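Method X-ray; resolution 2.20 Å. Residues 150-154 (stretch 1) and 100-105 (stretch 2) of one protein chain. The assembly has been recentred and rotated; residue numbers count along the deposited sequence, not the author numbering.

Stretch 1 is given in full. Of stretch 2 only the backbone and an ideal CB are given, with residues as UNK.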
# COMPACT_ATOMS: atom_id res chain seq x y z
N GLY A 150 20.93 7.45 -15.87
CA GLY A 150 19.67 7.86 -16.49
C GLY A 150 18.33 7.83 -15.78
O GLY A 150 17.44 7.06 -16.18
N SER A 151 18.15 8.68 -14.77
CA SER A 151 16.90 8.78 -14.03
C SER A 151 17.06 9.65 -12.79
O SER A 151 17.74 9.26 -11.84
CB SER A 151 16.40 7.40 -13.60
OG SER A 151 15.23 7.50 -12.80
N ASN A 152 16.44 10.82 -12.80
CA ASN A 152 16.53 11.71 -11.64
C ASN A 152 15.87 11.07 -10.43
O ASN A 152 16.36 11.19 -9.30
CB ASN A 152 15.88 13.07 -11.94
CG ASN A 152 16.72 13.91 -12.89
OD1 ASN A 152 17.95 13.84 -12.87
ND2 ASN A 152 16.06 14.73 -13.71
N GLN A 153 14.74 10.38 -10.65
CA GLN A 153 14.05 9.70 -9.56
C GLN A 153 15.04 8.74 -8.89
O GLN A 153 15.16 8.72 -7.67
CB GLN A 153 12.83 8.93 -10.10
CG GLN A 153 12.16 7.99 -9.08
CD GLN A 153 11.30 8.71 -8.05
OE1 GLN A 153 11.20 8.27 -6.90
NE2 GLN A 153 10.66 9.80 -8.46
N GLN A 154 15.75 7.96 -9.70
CA GLN A 154 16.73 6.99 -9.20
C GLN A 154 17.87 7.64 -8.42
O GLN A 154 18.19 7.22 -7.32
CB GLN A 154 17.31 6.17 -10.35
CG GLN A 154 16.35 5.12 -10.89
CD GLN A 154 16.84 4.51 -12.19
OE1 GLN A 154 18.03 4.56 -12.48
NE2 GLN A 154 15.93 3.93 -12.96
N UNK A 100 6.11 12.42 -15.58
CA UNK A 100 5.79 11.25 -14.80
C UNK A 100 7.12 10.63 -14.41
O UNK A 100 8.10 10.71 -15.17
CB UNK A 100 4.90 10.27 -15.57
N UNK A 101 7.14 10.04 -13.23
CA UNK A 101 8.32 9.37 -12.69
C UNK A 101 9.43 10.31 -12.22
O UNK A 101 9.75 10.35 -11.03
CB UNK A 101 8.89 8.42 -13.75
N UNK A 102 10.03 11.06 -13.14
CA UNK A 102 11.10 12.00 -12.79
C UNK A 102 10.69 13.43 -13.08
O UNK A 102 9.95 13.70 -14.03
CB UNK A 102 12.38 11.66 -13.55
N UNK A 103 11.19 14.36 -12.26
CA UNK A 103 10.92 15.78 -12.46
C UNK A 103 12.19 16.34 -13.11
O UNK A 103 13.25 15.72 -13.04
CB UNK A 103 10.57 16.50 -11.15
N UNK A 104 12.06 17.50 -13.74
CA UNK A 104 13.18 18.20 -14.37
C UNK A 104 13.03 19.62 -13.84
O UNK A 104 12.37 20.47 -14.45
CB UNK A 104 13.16 18.13 -15.90
N UNK A 105 13.61 19.85 -12.67
CA UNK A 105 13.55 21.12 -11.96
C UNK A 105 13.70 22.40 -12.77
O UNK A 105 12.92 23.34 -12.59
CB UNK A 105 14.64 21.12 -10.89

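Position 100 lies out of reach of stretch 1. Its ideal CB has nothing of stretch 1 within 5.5 Å. The backbone is extended, with phi/psi of -129/146, which suits beta-branched residues among many others. Stretch 1 does not select here. The deposited residue is Ile100, with chi1 p and chi2 t. Ile100 CB, at 9.1 Å from Gln153 NE2, is the nearest its side chain comes to stretch 1. Its carbonyl O accepts from the backbone N of position 102 at 2.8 Å, closing a tight turn around position 101.

Position 101 has a positive phi, with phi/psi of 74/-65. Glycine tolerates such angles most easily, and Asn or Asp would also be reasonable. The CA-to-CB bond points sideways, and the ideal CB is 5.4 Å from Gln153 CB. Part of the contact needs no side chain at all: Gln153 NE2 donates to the backbone O of position 101 at 2.8 Å. Beyond the CB, Ser151 OG and the start of the helix offer polar company, so a short polar or acidic side chain fits. The deposited residue is Asp101. With chi1 t, its end comes nearer to stretch 1 than the CA-to-CB direction suggests. Asp101 OD2 lies 4.3 Å from Ser151 OG, too far for a direct bond. A water fills the gap, donating to Asp101 OD2 at 2.7 Å and lying 2.6 Å from Ser151 OG.

Position 102 faces stretch 1 most directly. Its CA is 4.9 Å from the CA of Gln153, and its CA-to-CB bond points toward the first turn of the helix. The ideal CB is 4.0 Å from Gln153 N and 4.1 Å from Asn152 CB. There is little depth for a long side chain heading straight on. Backbone N atoms in a first turn lack helical carbonyl partners, so a short acceptor is welcome. Ser suits well; Thr or Asp could also offer an oxygen, and Ala would fit without one. The deposited residue is Ser102, chi1 m. Its OG accepts from Gln153 N at 3.3 Å, with an angle of 161°. Ser151, at the N-cap position, makes the capping bond: its OG accepts from Gln154 N at 3.2 Å. Ser102 OG serves the neighbouring N, that of Gln153. A second water accepts from Asn152 N at 3.1 Å and bonds weakly to Ser102 OG at 3.4 Å.

Position 103 points its CB sideways, with nothing of stretch 1 within 5.5 Å. Its backbone carries the contact: Asn152 ND2 donates to the O of position 103 at 3.1 Å. Many side chains would serve, polar ones included. The deposited residue is Gln103, whose side chain comes nearest with CB, 6.2 Å from Asn152 ND2.

Position 104 also points sideways, its ideal CB 5.0 Å from Asn152 ND2. A medium-sized side chain, aliphatic or polar, could brush the amide. The deposited residue is Ile104. Its CG1 lies 4.4 Å from Asn152 ND2, a marginal contact.

Position 105 is clear of stretch 1, and almost any residue would suit. The deposited residue is Lys105, which makes no contact with it.

Stretch 2, residues 100-105: IDSQIK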
# COMPACT_ATOMS: atom_id res chain seq x y z
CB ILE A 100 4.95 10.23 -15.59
CG1 ILE A 100 5.61 9.96 -16.94
CG2 ILE A 100 3.54 10.73 -15.75
CD1 ILE A 100 4.87 8.93 -17.79
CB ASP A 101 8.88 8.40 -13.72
CG ASP A 101 9.89 7.47 -13.13
OD1 ASP A 101 9.50 6.73 -12.19
OD2 ASP A 101 11.05 7.48 -13.58
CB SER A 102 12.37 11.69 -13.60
OG SER A 102 12.89 10.40 -13.33
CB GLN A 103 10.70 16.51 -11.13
CG GLN A 103 9.77 15.82 -10.15
CD GLN A 103 9.57 16.61 -8.86
OE1 GLN A 103 8.99 17.70 -8.87
NE2 GLN A 103 10.07 16.07 -7.75
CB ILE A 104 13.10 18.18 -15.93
CG1 ILE A 104 13.27 16.74 -16.44
CG2 ILE A 104 14.18 19.08 -16.52
CD1 ILE A 104 13.28 16.61 -17.96
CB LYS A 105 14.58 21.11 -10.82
CG LYS A 105 14.23 20.13 -9.70
CD LYS A 105 12.99 20.60 -8.94
CE LYS A 105 12.48 19.53 -8.00
NZ LYS A 105 13.57 19.01 -7.15
O HOH W 1 13.08 6.20 -12.36
O HOH W 2 15.21 11.42 -15.54
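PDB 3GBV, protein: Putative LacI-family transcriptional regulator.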